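Local coordinates for uncharacterized protein (Bacteroides ovatus CL02T12C04, PDB 6PTM) that probably hydrolyses carrageenan chains or oligosaccharides from their ends, as an exo-acting carrageenase of glycoside hydrolase family GH42, at residues P169-A173 / L501-Q505; V158-L163 / P462-M466. All blocks are in the same frame, centred on the assembly; numbering follows the deposited sequence. Where two conformers were deposited one is given.

Contact 1. Residues P169-A173 / L501-Q505; sequences PVFLA and LTATQ
L172 and A503 sit opposite each other as a parallel beta bridge, their CA atoms 4.5 Å apart, and A173 and T504 continue the pairing at 4.9 Å between CA atoms. The ladder joins strands 168-175 and 503-506 in what is consistent with the (beta/alpha)8 barrel of GH42 enzymes, where neighbouring barrel strands run parallel.

Two backbone hydrogen bonds define the register, both made by L172. Its N donates to T502 O at 3.1 Å, with an N-H...O angle of 162°. Its O accepts from T504 N at 2.9 Å, with a more bent angle of 145° at the hydrogen. The same oxygen also meets A503 CA in a CA-H...O contact. A water donates to L172 O as well and lies 2.7 Å from T504 OG1, so that it bridges the two strands beside the direct bond.

On one face of the sheet, L172 CB touches A503 CB at 4.0 Å. F171 lies before the paired residues: with CG anti to its carbonyl carbon (chi1 -54°), the ring presents its edge to T502 O, 3.9 Å from CD1. Helices 534-549 and 551-559 supply further contacts to the F171 side chain through L547 and I554, while N548 OD1 accepts the backbone N-H of F171. On the other flank of strand 503-506, M466 N of the next strand donates its hydrogen bond to T502 OG1.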
# COMPACT_ATOMS: atom_id res chain seq x y z
N PRO A 169 13.18 -11.10 10.91
CA PRO A 169 12.06 -10.39 10.30
C PRO A 169 10.77 -11.19 10.44
O PRO A 169 10.76 -12.44 10.20
CB PRO A 169 12.45 -10.18 8.81
CG PRO A 169 13.84 -10.76 8.67
CD PRO A 169 14.19 -11.52 9.92
N VAL A 170 9.70 -10.48 10.81
CA VAL A 170 8.31 -11.00 10.78
C VAL A 170 7.43 -10.00 10.01
O VAL A 170 7.86 -8.85 9.76
CB VAL A 170 7.75 -11.32 12.18
CG1 VAL A 170 8.55 -12.42 12.85
CG2 VAL A 170 7.68 -10.09 13.08
N PHE A 171 6.24 -10.46 9.64
CA PHE A 171 5.19 -9.71 8.94
C PHE A 171 3.91 -9.78 9.78
O PHE A 171 3.53 -10.88 10.20
CB PHE A 171 5.05 -10.26 7.52
CG PHE A 171 6.37 -10.27 6.79
CD1 PHE A 171 6.97 -9.08 6.38
CD2 PHE A 171 7.05 -11.46 6.56
CE1 PHE A 171 8.21 -9.07 5.76
CE2 PHE A 171 8.31 -11.45 5.96
CZ PHE A 171 8.87 -10.26 5.56
N LEU A 172 3.23 -8.65 9.95
CA LEU A 172 2.11 -8.52 10.90
C LEU A 172 0.78 -8.30 10.16
O LEU A 172 0.71 -7.48 9.20
CB LEU A 172 2.38 -7.39 11.89
CG LEU A 172 3.63 -7.54 12.77
CD1 LEU A 172 3.63 -6.43 13.83
CD2 LEU A 172 3.79 -8.93 13.40
N ALA A 173 -0.27 -8.97 10.64
CA ALA A 173 -1.66 -8.73 10.20
C ALA A 173 -2.56 -8.59 11.42
O ALA A 173 -2.47 -9.45 12.33
CB ALA A 173 -2.13 -9.85 9.33
N LEU A 501 5.42 -4.64 1.55
CA LEU A 501 4.48 -4.58 2.69
C LEU A 501 5.04 -5.35 3.90
O LEU A 501 5.39 -6.55 3.77
CB LEU A 501 3.14 -5.15 2.26
CG LEU A 501 2.05 -5.15 3.33
CD1 LEU A 501 1.77 -3.71 3.80
CD2 LEU A 501 0.81 -5.79 2.73
N THR A 502 5.00 -4.70 5.06
CA THR A 502 5.55 -5.26 6.32
C THR A 502 4.42 -5.57 7.30
O THR A 502 4.51 -6.56 8.01
CB THR A 502 6.58 -4.35 7.01
OG1 THR A 502 7.33 -3.60 6.06
CG2 THR A 502 7.52 -5.18 7.86
N ALA A 503 3.41 -4.72 7.39
CA ALA A 503 2.33 -4.86 8.37
C ALA A 503 1.06 -4.32 7.75
O ALA A 503 1.14 -3.35 6.99
CB ALA A 503 2.67 -4.10 9.62
N THR A 504 -0.07 -4.90 8.13
CA THR A 504 -1.41 -4.53 7.62
C THR A 504 -2.41 -4.54 8.77
O THR A 504 -2.49 -5.57 9.46
CB THR A 504 -1.91 -5.46 6.53
OG1 THR A 504 -0.87 -5.56 5.55
CG2 THR A 504 -3.19 -4.94 5.91
N GLN A 505 -3.13 -3.44 8.94
CA GLN A 505 -4.42 -3.45 9.68
C GLN A 505 -5.48 -3.59 8.60
O GLN A 505 -5.70 -2.57 7.91
CB GLN A 505 -4.61 -2.19 10.52
CG GLN A 505 -5.85 -2.32 11.39
CD GLN A 505 -6.08 -1.12 12.28
OE1 GLN A 505 -5.90 0.03 11.88
NE2 GLN A 505 -6.48 -1.41 13.49
O HOH W 1 0.91 -7.50 6.22

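Contact 2. Residues V158-L163 / P462-M466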
# COMPACT_ATOMS: atom_id res chain seq x y z
N VAL A 158 10.80 -2.17 15.42
CA VAL A 158 11.16 -1.72 14.07
C VAL A 158 12.68 -1.69 14.00
O VAL A 158 13.32 -1.11 14.90
CB VAL A 158 10.57 -0.35 13.72
CG1 VAL A 158 11.15 0.14 12.40
CG2 VAL A 158 9.07 -0.42 13.65
N ASP A 159 13.22 -2.28 12.95
CA ASP A 159 14.66 -2.16 12.67
C ASP A 159 14.82 -1.97 11.16
O ASP A 159 14.65 -2.94 10.40
CB ASP A 159 15.39 -3.39 13.23
CG ASP A 159 16.88 -3.39 13.00
OD1 ASP A 159 17.39 -2.41 12.46
OD2 ASP A 159 17.49 -4.38 13.31
N LYS A 160 15.17 -0.76 10.74
CA LYS A 160 15.33 -0.38 9.31
C LYS A 160 14.04 -0.76 8.57
O LYS A 160 13.02 -0.16 8.91
CB LYS A 160 16.64 -0.99 8.78
CG LYS A 160 17.08 -0.52 7.41
CD LYS A 160 18.52 -0.84 7.10
CE LYS A 160 18.93 -0.53 5.67
NZ LYS A 160 20.32 -0.96 5.40
N ASP A 161 14.10 -1.70 7.62
CA ASP A 161 12.95 -2.09 6.76
C ASP A 161 12.26 -3.33 7.35
O ASP A 161 11.46 -3.93 6.65
CB ASP A 161 13.38 -2.39 5.31
CG ASP A 161 14.45 -3.45 5.15
OD1 ASP A 161 15.09 -3.77 6.13
OD2 ASP A 161 14.63 -3.94 4.05
N MET A 162 12.53 -3.65 8.61
CA MET A 162 11.94 -4.89 9.17
C MET A 162 11.20 -4.68 10.48
O MET A 162 11.50 -3.76 11.21
CB MET A 162 13.02 -5.93 9.48
CG MET A 162 13.98 -6.22 8.37
SD MET A 162 15.37 -7.21 8.92
CE MET A 162 16.37 -5.95 9.71
N LEU A 163 10.27 -5.59 10.73
CA LEU A 163 9.65 -5.77 12.06
C LEU A 163 10.39 -7.01 12.60
O LEU A 163 10.37 -8.04 11.93
CB LEU A 163 8.15 -5.99 11.91
CG LEU A 163 7.36 -4.70 11.73
CD1 LEU A 163 5.89 -5.00 11.52
CD2 LEU A 163 7.55 -3.77 12.91
N PRO A 462 14.00 2.87 0.26
CA PRO A 462 14.14 1.41 0.34
C PRO A 462 14.28 0.83 1.76
O PRO A 462 14.07 -0.39 1.88
CB PRO A 462 15.41 1.12 -0.50
CG PRO A 462 16.16 2.41 -0.48
CD PRO A 462 15.13 3.53 -0.38
N ASP A 463 14.57 1.65 2.78
CA ASP A 463 15.05 1.13 4.09
C ASP A 463 14.05 1.40 5.23
O ASP A 463 14.48 1.62 6.39
CB ASP A 463 16.44 1.70 4.40
CG ASP A 463 17.47 1.28 3.35
OD1 ASP A 463 17.26 0.23 2.69
OD2 ASP A 463 18.44 2.02 3.16
N LYS A 464 12.78 1.30 4.93
CA LYS A 464 11.66 1.61 5.85
C LYS A 464 10.64 0.48 5.85
O LYS A 464 10.41 -0.17 4.82
CB LYS A 464 10.95 2.90 5.47
CG LYS A 464 11.81 4.14 5.60
CD LYS A 464 11.12 5.39 5.03
CE LYS A 464 12.03 6.59 5.04
NZ LYS A 464 11.39 7.71 4.35
N VAL A 465 10.10 0.23 7.03
CA VAL A 465 8.89 -0.60 7.22
C VAL A 465 7.77 0.05 6.41
O VAL A 465 7.64 1.27 6.38
CB VAL A 465 8.61 -0.72 8.72
CG1 VAL A 465 7.17 -1.08 9.07
CG2 VAL A 465 9.60 -1.70 9.33
N MET A 466 6.95 -0.78 5.80
CA MET A 466 5.72 -0.32 5.14
C MET A 466 4.50 -0.83 5.92
O MET A 466 4.33 -2.05 6.11
CB MET A 466 5.67 -0.78 3.68
CG MET A 466 4.43 -0.25 2.98
SD MET A 466 4.15 -1.07 1.38
CE MET A 466 5.52 -0.36 0.46
O HOH W 2 10.43 2.07 9.24
O HOH W 3 16.76 -2.26 3.12
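The nearest CA atoms are those of D161 and K464, 4.0 Å apart, and V465 N makes a long, weak hydrogen bond to K160 O (3.5 Å, N-H...O angle 126°). A water takes the N-H of V465 at a shorter 2.9 Å from its N and donates weakly to the same carbonyl.

V465 is the main apolar contributor. Its CG2, anti to the carbonyl carbon, lies 3.4 Å from M162 O and also meets V158 CG1 at 3.9 Å. L163 CG is a more distant neighbour of that methyl.

The surface receiving V465 is a beta hairpin: D159 to M162 form a type II' turn, evidenced by paired D159 and M162 backbone hydrogen bonds and by K160 at phi/psi 54/-116°. Residues 462-465, the loop leading into strand 466-471, pack against this turn.

At the outer end, K160 has two conformers; in the one given its chain runs alongside D463, a placement that is therefore doubtful, and NZ stays 4.2 Å from D463 OD2, too long for a salt bridge. R559 of helix 551-559 takes D161 OD2 in a salt bridge. A water lies 2.6 Å from D463 OD1 and also near D161 OD2, with more acceptors around it than it has protons.

From the N terminus, the chain passes through 158-163, turns and reaches 169-173, so the first halves of contacts 2 and 1 lie on consecutive strands. Contact 2 closes its loop at 462-466, with 298 residues between its segments; contact 1 closes later at 501-505, spanning 327. The segments alternate, so the loops cross rather than nest. With centres about 10 Å apart, the contacts touch directly: V170 N probably bonds to L163 O at 2.8 Å, and L172 CD1 packs on L163 CD1. Contact 1 joins strands 168-175 and 503-506, and contact 2 sets the hairpin turn against the loop that enters strand 466-471, the strands all belonging to one mixed sheet.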